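ABC transporter, substrate binding protein (Polyamine) (PDB 4EUO) binds gamma-aminobutyric acid (GABA) selectively in the periplasm, probably delivering it to an ABC transporter as its substrate-binding protein. Local coordinates at residues L122-Y135 against L188-W200. Sequence-based numbering, arbitrary orientation.
With ABU (gamma-amino-butanoic acid), chain E.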
ATOM      1  N   LEU A 122     -10.466  13.095  12.557  1.00 11.11           N
ATOM      2  CA  LEU A 122      -9.013  12.968  12.658  1.00 10.69           C
ATOM      3  C   LEU A 122      -8.336  14.323  12.504  1.00 11.62           C
ATOM      4  O   LEU A 122      -7.239  14.530  13.051  1.00 11.77           O
ATOM      5  CB  LEU A 122      -8.535  11.977  11.570  1.00 10.69           C
ATOM      6  CG  LEU A 122      -7.064  11.609  11.625  1.00 12.32           C
ATOM      7  CD1 LEU A 122      -6.680  10.974  12.976  1.00 12.73           C
ATOM      8  CD2 LEU A 122      -6.698  10.697  10.504  1.00 11.95           C
ATOM      9  N   PHE A 123      -8.977  15.262  11.822  1.00 11.28           N
ATOM     10  CA  PHE A 123      -8.451  16.602  11.643  1.00 11.23           C
ATOM     11  C   PHE A 123      -8.956  17.586  12.720  1.00 13.90           C
ATOM     12  O   PHE A 123      -8.643  18.763  12.625  1.00 15.02           O
ATOM     13  CB  PHE A 123      -8.739  17.116  10.222  1.00 12.14           C
ATOM     14  CG  PHE A 123      -7.751  16.589   9.199  1.00 11.71           C
ATOM     15  CD1 PHE A 123      -6.755  17.409   8.688  1.00 13.65           C
ATOM     16  CD2 PHE A 123      -7.830  15.283   8.744  1.00 11.75           C
ATOM     17  CE1 PHE A 123      -5.825  16.918   7.765  1.00 13.64           C
ATOM     18  CE2 PHE A 123      -6.914  14.794   7.805  1.00 12.38           C
ATOM     19  CZ  PHE A 123      -5.923  15.616   7.322  1.00 11.46           C
ATOM     20  N   ASP A 124      -9.655  17.086  13.757  1.00 13.39           N
ATOM     21  CA  ASP A 124     -10.191  17.971  14.801  1.00 14.11           C
ATOM     22  C   ASP A 124      -9.400  17.748  16.087  1.00 14.53           C
ATOM     23  O   ASP A 124      -9.715  16.861  16.861  1.00 14.91           O
ATOM     24  CB  ASP A 124     -11.698  17.733  14.998  1.00 16.10           C
ATOM     25  CG  ASP A 124     -12.380  18.768  15.869  1.00 20.84           C
ATOM     26  OD1 ASP A 124     -11.707  19.344  16.729  1.00 20.98           O
ATOM     27  OD2 ASP A 124     -13.615  18.958  15.713  1.00 25.77           O
ATOM     28  N   THR A 125      -8.365  18.566  16.290  1.00 16.09           N
ATOM     29  CA  THR A 125      -7.523  18.475  17.484  1.00 17.49           C
ATOM     30  C   THR A 125      -8.199  18.973  18.760  1.00 22.05           C
ATOM     31  O   THR A 125      -7.755  18.597  19.836  1.00 23.09           O
ATOM     32  CB  THR A 125      -6.188  19.171  17.264  1.00 21.67           C
ATOM     33  OG1 THR A 125      -6.426  20.557  16.987  1.00 22.74           O
ATOM     34  CG2 THR A 125      -5.379  18.531  16.148  1.00 21.04           C
ATOM     35  N   ALA A 126      -9.273  19.782  18.656  1.00 18.52           N
ATOM     36  CA  ALA A 126      -9.957  20.237  19.874  1.00 19.01           C
ATOM     37  C   ALA A 126     -10.763  19.087  20.466  1.00 21.24           C
ATOM     38  O   ALA A 126     -10.694  18.821  21.665  1.00 21.87           O
ATOM     39  CB  ALA A 126     -10.873  21.399  19.553  1.00 20.30           C
ATOM     40  N   LYS A 127     -11.490  18.378  19.611  1.00 17.18           N
ATOM     41  CA  LYS A 127     -12.345  17.296  20.021  1.00 16.44           C
ATOM     42  C   LYS A 127     -11.602  15.989  20.229  1.00 18.14           C
ATOM     43  O   LYS A 127     -12.011  15.166  21.047  1.00 19.57           O
ATOM     44  CB  LYS A 127     -13.446  17.116  18.998  1.00 17.89           C
ATOM     45  CG  LYS A 127     -14.554  16.213  19.445  1.00 28.05           C
ATOM     46  CD  LYS A 127     -15.829  16.864  19.099  1.00 37.75           C
ATOM     47  CE  LYS A 127     -16.915  15.884  18.815  1.00 20.10           C
ATOM     48  NZ  LYS A 127     -17.815  15.828  19.986  1.00 42.57           N
ATOM     49  N   PHE A 128     -10.520  15.773  19.453  1.00 15.55           N
ATOM     50  CA  PHE A 128      -9.728  14.544  19.516  1.00 14.75           C
ATOM     51  C   PHE A 128      -8.300  14.986  19.696  1.00 18.41           C
ATOM     52  O   PHE A 128      -7.538  15.066  18.729  1.00 16.13           O
ATOM     53  CB  PHE A 128      -9.916  13.738  18.217  1.00 15.23           C
ATOM     54  CG  PHE A 128     -11.346  13.313  17.990  1.00 14.78           C
ATOM     55  CD1 PHE A 128     -11.797  12.077  18.435  1.00 16.61           C
ATOM     56  CD2 PHE A 128     -12.231  14.136  17.314  1.00 15.26           C
ATOM     57  CE1 PHE A 128     -13.125  11.678  18.214  1.00 16.15           C
ATOM     58  CE2 PHE A 128     -13.564  13.754  17.127  1.00 16.42           C
ATOM     59  CZ  PHE A 128     -14.007  12.540  17.607  1.00 15.97           C
ATOM     60  N   PRO A 129      -7.925  15.350  20.938  1.00 15.12           N
ATOM     61  CA  PRO A 129      -6.593  15.929  21.144  1.00 14.33           C
ATOM     62  C   PRO A 129      -5.419  14.987  20.965  1.00 15.47           C
ATOM     63  O   PRO A 129      -5.578  13.779  21.056  1.00 15.83           O
ATOM     64  CB  PRO A 129      -6.651  16.478  22.591  1.00 15.62           C
ATOM     65  CG  PRO A 129      -7.742  15.766  23.235  1.00 21.11           C
ATOM     66  CD  PRO A 129      -8.739  15.384  22.182  1.00 16.81           C
ATOM     67  N   GLY A 130      -4.253  15.585  20.747  1.00 14.98           N
ATOM     68  CA  GLY A 130      -3.000  14.862  20.754  1.00 14.29           C
ATOM     69  C   GLY A 130      -2.385  14.597  19.404  1.00 14.59           C
ATOM     70  O   GLY A 130      -2.763  15.200  18.397  1.00 13.98           O
ATOM     71  N   LYS A 131      -1.410  13.701  19.412  1.00 13.46           N
ATOM     72  CA  LYS A 131      -0.703  13.399  18.173  0.50 12.54           C
ATOM     73  C   LYS A 131      -1.470  12.423  17.310  1.00 14.06           C
ATOM     74  O   LYS A 131      -2.171  11.559  17.809  1.00 13.19           O
ATOM     75  CB  LYS A 131       0.737  12.907  18.417  0.50 12.79           C
ATOM     76  CG  LYS A 131       1.650  13.865  19.196  0.50 13.30           C
ATOM     77  CD  LYS A 131       1.809  15.247  18.546  0.50 15.59           C
ATOM     78  CE  LYS A 131       2.750  16.153  19.314  0.50 16.38           C
ATOM     79  NZ  LYS A 131       2.325  16.332  20.732  0.50 24.70           N
ATOM     80  N   ARG A 132      -1.355  12.617  16.004  1.00 11.35           N
ATOM     81  CA  ARG A 132      -1.976  11.744  15.013  1.00 10.83           C
ATOM     82  C   ARG A 132      -0.918  11.425  13.991  1.00 11.01           C
ATOM     83  O   ARG A 132      -0.006  12.219  13.782  1.00 11.21           O
ATOM     84  CB  ARG A 132      -3.231  12.350  14.367  1.00 11.41           C
ATOM     85  CG  ARG A 132      -3.061  13.775  13.861  1.00 11.16           C
ATOM     86  CD  ARG A 132      -3.599  14.796  14.887  1.00 12.37           C
ATOM     87  NE  ARG A 132      -5.067  14.768  14.928  1.00 11.48           N
ATOM     88  CZ  ARG A 132      -5.814  14.893  16.027  1.00 13.44           C
ATOM     89  NH1 ARG A 132      -5.238  15.055  17.228  1.00 14.31           N
ATOM     90  NH2 ARG A 132      -7.141  14.884  15.937  1.00 12.92           N
ATOM     91  N   THR A 133      -1.047  10.262  13.349  1.00  9.70           N
ATOM     92  CA  THR A 133      -0.001   9.826  12.415  1.00  9.01           C
ATOM     93  C   THR A 133      -0.492   9.654  10.992  1.00 10.28           C
ATOM     94  O   THR A 133      -1.618   9.196  10.736  1.00 10.00           O
ATOM     95  CB  THR A 133       0.721   8.580  12.992  1.00  9.98           C
ATOM     96  OG1 THR A 133       1.831   8.276  12.153  1.00  9.83           O
ATOM     97  CG2 THR A 133      -0.135   7.344  13.081  1.00 10.67           C
ATOM     98  N   PHE A 134       0.371  10.039  10.069  1.00  8.56           N
ATOM     99  CA  PHE A 134       0.111   9.977   8.624  1.00  7.67           C
ATOM    100  C   PHE A 134       1.378   9.518   7.940  1.00  9.26           C
ATOM    101  O   PHE A 134       2.491   9.738   8.462  1.00  9.13           O
ATOM    102  CB  PHE A 134      -0.229  11.370   8.091  1.00  9.63           C
ATOM    103  CG  PHE A 134      -1.577  11.875   8.537  1.00  9.99           C
ATOM    104  CD1 PHE A 134      -2.743  11.479   7.884  1.00 10.75           C
ATOM    105  CD2 PHE A 134      -1.684  12.766   9.594  1.00 11.23           C
ATOM    106  CE1 PHE A 134      -3.994  11.972   8.281  1.00 11.69           C
ATOM    107  CE2 PHE A 134      -2.944  13.205  10.028  1.00 12.14           C
ATOM    108  CZ  PHE A 134      -4.082  12.833   9.353  1.00 11.30           C
ATOM    109  N   TYR A 135       1.210   8.983   6.724  1.00  7.82           N
ATOM    110  CA  TYR A 135       2.327   8.491   5.913  1.00  7.64           C
ATOM    111  C   TYR A 135       3.232   9.629   5.499  1.00  9.22           C
ATOM    112  O   TYR A 135       2.784  10.659   4.985  1.00  9.10           O
ATOM    113  CB  TYR A 135       1.729   7.795   4.704  1.00  8.74           C
ATOM    114  CG  TYR A 135       2.649   7.025   3.790  1.00  9.22           C
ATOM    115  CD1 TYR A 135       3.730   6.311   4.295  1.00  9.70           C
ATOM    116  CD2 TYR A 135       2.337   6.874   2.441  1.00  9.82           C
ATOM    117  CE1 TYR A 135       4.506   5.505   3.467  1.00  9.26           C
ATOM    118  CE2 TYR A 135       3.094   6.053   1.614  1.00  9.92           C
ATOM    119  CZ  TYR A 135       4.150   5.350   2.145  1.00  9.13           C
ATOM    120  OH  TYR A 135       4.884   4.528   1.329  1.00 11.37           O
ATOM    121  N   LEU A 188       3.743   3.439  16.411  1.00 11.31           N
ATOM    122  CA  LEU A 188       3.119   4.674  16.830  1.00 10.85           C
ATOM    123  C   LEU A 188       1.733   4.461  17.396  1.00 12.49           C
ATOM    124  O   LEU A 188       1.414   5.033  18.454  1.00 12.72           O
ATOM    125  CB  LEU A 188       3.095   5.681  15.681  1.00 10.59           C
ATOM    126  CG  LEU A 188       4.451   6.259  15.324  1.00 12.12           C
ATOM    127  CD1 LEU A 188       4.393   7.024  14.018  1.00 11.82           C
ATOM    128  CD2 LEU A 188       5.003   7.148  16.450  1.00 13.23           C
ATOM    129  N   ILE A 189       0.902   3.630  16.744  1.00 10.63           N
ATOM    130  CA  ILE A 189      -0.433   3.346  17.232  1.00 10.65           C
ATOM    131  C   ILE A 189      -0.330   2.534  18.534  1.00 13.46           C
ATOM    132  O   ILE A 189      -0.930   2.927  19.550  1.00 14.13           O
ATOM    133  CB  ILE A 189      -1.272   2.573  16.163  1.00 11.41           C
ATOM    134  CG1 ILE A 189      -1.459   3.377  14.844  1.00 10.56           C
ATOM    135  CG2 ILE A 189      -2.593   2.097  16.775  1.00 13.30           C
ATOM    136  CD1 ILE A 189      -2.334   4.637  15.002  1.00 12.91           C
ATOM    137  N   ALA A 190       0.395   1.397  18.512  1.00 12.48           N
ATOM    138  CA  ALA A 190       0.427   0.510  19.671  1.00 12.51           C
ATOM    139  C   ALA A 190       1.007   1.166  20.931  1.00 13.29           C
ATOM    140  O   ALA A 190       0.521   0.869  22.032  1.00 16.09           O
ATOM    141  CB  ALA A 190       1.182  -0.781  19.337  1.00 13.40           C
ATOM    142  N   SER A 191       1.957   2.057  20.775  1.00 12.08           N
ATOM    143  CA  SER A 191       2.611   2.727  21.913  1.00 12.14           C
ATOM    144  C   SER A 191       1.790   3.909  22.420  1.00 16.08           C
ATOM    145  O   SER A 191       2.137   4.494  23.459  1.00 15.29           O
ATOM    146  CB  SER A 191       3.958   3.276  21.478  1.00 15.20           C
ATOM    147  OG  SER A 191       3.824   4.345  20.562  1.00 15.52           O
ATOM    148  N   ALA A 192       0.774   4.335  21.644  1.00 12.82           N
ATOM    149  CA  ALA A 192      -0.012   5.534  21.895  1.00 12.72           C
ATOM    150  C   ALA A 192       0.857   6.788  21.792  1.00 13.98           C
ATOM    151  O   ALA A 192       0.423   7.868  22.190  1.00 13.83           O
ATOM    152  CB  ALA A 192      -0.742   5.472  23.229  1.00 14.10           C
ATOM    153  N   GLU A 193       2.043   6.695  21.144  1.00 12.70           N
ATOM    154  CA  GLU A 193       2.815   7.898  20.853  1.00 13.42           C
ATOM    155  C   GLU A 193       1.986   8.755  19.868  1.00 13.22           C
ATOM    156  O   GLU A 193       1.993   9.968  19.933  1.00 13.79           O
ATOM    157  CB  GLU A 193       4.176   7.522  20.261  1.00 14.91           C
ATOM    158  CG  GLU A 193       5.169   8.641  20.072  1.00 21.34           C
ATOM    159  CD  GLU A 193       6.520   8.130  19.601  1.00 22.32           C
ATOM    160  OE1 GLU A 193       6.816   6.925  19.788  1.00 21.52           O
ATOM    161  OE2 GLU A 193       7.260   8.928  18.987  1.00 30.24           O
ATOM    162  N   ALA A 194       1.293   8.102  18.915  1.00 12.27           N
ATOM    163  CA  ALA A 194       0.298   8.743  18.036  1.00 11.79           C
ATOM    164  C   ALA A 194      -0.800   7.731  17.967  1.00 12.87           C
ATOM    165  O   ALA A 194      -0.770   6.798  17.166  1.00 12.45           O
ATOM    166  CB  ALA A 194       0.866   9.049  16.669  1.00 12.49           C
ATOM    167  N   PRO A 195      -1.751   7.821  18.913  1.00 10.81           N
ATOM    168  CA  PRO A 195      -2.710   6.731  19.097  1.00 11.02           C
ATOM    169  C   PRO A 195      -3.765   6.543  18.028  1.00 12.05           C
ATOM    170  O   PRO A 195      -4.513   5.568  18.058  1.00 12.38           O
ATOM    171  CB  PRO A 195      -3.336   7.036  20.458  1.00 13.28           C
ATOM    172  CG  PRO A 195      -3.266   8.529  20.534  1.00 15.87           C
ATOM    173  CD  PRO A 195      -1.914   8.867  19.938  1.00 12.21           C
ATOM    174  N   PHE A 196      -3.812   7.451  17.061  1.00 10.41           N
ATOM    175  CA  PHE A 196      -4.708   7.281  15.930  1.00  9.85           C
ATOM    176  C   PHE A 196      -4.091   7.927  14.710  1.00 11.25           C
ATOM    177  O   PHE A 196      -3.211   8.776  14.826  1.00 10.39           O
ATOM    178  CB  PHE A 196      -6.159   7.753  16.210  1.00 11.26           C
ATOM    179  CG  PHE A 196      -6.276   9.047  16.983  1.00 11.04           C
ATOM    180  CD1 PHE A 196      -5.884  10.253  16.420  1.00 14.45           C
ATOM    181  CD2 PHE A 196      -6.780   9.058  18.279  1.00 12.79           C
ATOM    182  CE1 PHE A 196      -5.983  11.454  17.139  1.00 15.23           C
ATOM    183  CE2 PHE A 196      -6.909  10.269  18.985  1.00 14.97           C
ATOM    184  CZ  PHE A 196      -6.512  11.450  18.411  1.00 14.03           C
ATOM    185  N   GLY A 197      -4.523   7.482  13.545  1.00  9.82           N
ATOM    186  CA  GLY A 197      -4.001   8.025  12.315  1.00  9.41           C
ATOM    187  C   GLY A 197      -4.493   7.259  11.126  1.00  9.46           C
ATOM    188  O   GLY A 197      -5.279   6.313  11.260  1.00  9.80           O
ATOM    189  N   SER A 198      -4.007   7.690   9.971  1.00  8.81           N
ATOM    190  CA  SER A 198      -4.343   7.059   8.686  1.00  8.22           C
ATOM    191  C   SER A 198      -3.275   6.026   8.365  1.00  9.40           C
ATOM    192  O   SER A 198      -2.115   6.393   8.163  1.00  8.75           O
ATOM    193  CB  SER A 198      -4.404   8.098   7.593  1.00  9.49           C
ATOM    194  OG  SER A 198      -4.653   7.397   6.380  1.00 10.11           O
ATOM    195  N   VAL A 199      -3.641   4.757   8.362  1.00  7.98           N
ATOM    196  CA  VAL A 199      -2.687   3.666   8.258  1.00  8.27           C
ATOM    197  C   VAL A 199      -3.143   2.625   7.258  1.00  9.46           C
ATOM    198  O   VAL A 199      -4.329   2.544   6.911  1.00  9.16           O
ATOM    199  CB  VAL A 199      -2.496   2.982   9.658  1.00 10.09           C
ATOM    200  CG1 VAL A 199      -1.904   3.980  10.664  1.00 10.67           C
ATOM    201  CG2 VAL A 199      -3.828   2.461  10.189  1.00 10.84           C
ATOM    202  N   TRP A 200      -2.207   1.778   6.810  1.00  8.56           N
ATOM    203  CA  TRP A 200      -2.524   0.674   5.917  1.00  8.52           C
ATOM    204  C   TRP A 200      -3.372  -0.316   6.698  1.00  9.47           C
ATOM    205  O   TRP A 200      -2.985  -0.720   7.807  1.00  9.11           O
ATOM    206  CB  TRP A 200      -1.238   0.013   5.424  1.00  8.00           C
ATOM    207  CG  TRP A 200      -0.380   0.844   4.530  1.00  7.58           C
ATOM    208  CD1 TRP A 200      -0.795   1.697   3.555  1.00  9.26           C
ATOM    209  CD2 TRP A 200       1.050   0.801   4.448  1.00  7.21           C
ATOM    210  NE1 TRP A 200       0.298   2.217   2.873  1.00  8.74           N
ATOM    211  CE2 TRP A 200       1.442   1.666   3.395  1.00  8.24           C
ATOM    212  CE3 TRP A 200       2.043   0.111   5.160  1.00  8.16           C
ATOM    213  CZ2 TRP A 200       2.786   1.874   3.054  1.00  8.03           C
ATOM    214  CZ3 TRP A 200       3.371   0.269   4.784  1.00  8.91           C
ATOM    215  CH2 TRP A 200       3.733   1.164   3.760  1.00  8.63           C
TER
HETATM  216  N   ABU E 404       1.965   0.142  -0.119  1.00 15.93           N
HETATM  217  CD  ABU E 404       1.174  -0.621   0.855  1.00 11.32           C
HETATM  218  CB  ABU E 404       2.054  -1.414   1.789  1.00 11.35           C
HETATM  219  CG  ABU E 404       1.202  -2.190   2.734  1.00 11.20           C
HETATM  220  C   ABU E 404       1.942  -2.934   3.825  1.00  9.76           C
HETATM  221  O   ABU E 404       1.239  -3.329   4.885  1.00  9.30           O
HETATM  222  OXT ABU E 404       3.243  -3.092   3.827  1.00  9.40           O
HETATM  223  O   HOH W   1      -1.393   8.264   6.071  1.00  8.75           O
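T133 and G197 pair in parallel strands through two backbone hydrogen bonds: T133 N gives to F196 O (3.0 Å), and S198 N to T133 O (2.9 Å). G197, lacking a side chain, lets the strands close in; a CB there would run into T133 O. Farther along, a water accepts from Y135 N and donates to S198 O, bridging the widening gap.

These strands belong to the central sheet of a periplasmic binding protein lobe, and their C-terminal ends lead to the ligand.

On one face, T133 sets a small body against A194 (CB to CB 3.7 Å) and a hydroxyl that bonds I177 O. On the other, the F196 ring brings its edge over the R132 guanidinium, F196 CE1 3.6 Å from R132 CZ, planes 80° apart. R132 suits because its flat group also serves several carbonyls: bent at chi2 (-98°), it grips L122 O and F128 O with two nitrogens each, and NH1 reaches G130 O, tying the end of helix 119-122 and the loop to strand 132-135.

W200 turns its edge to the face of Y135, whose hydroxyl E60 holds; its broad indole face carries GABA, CB of the ligand 3.3 Å above the ring plane.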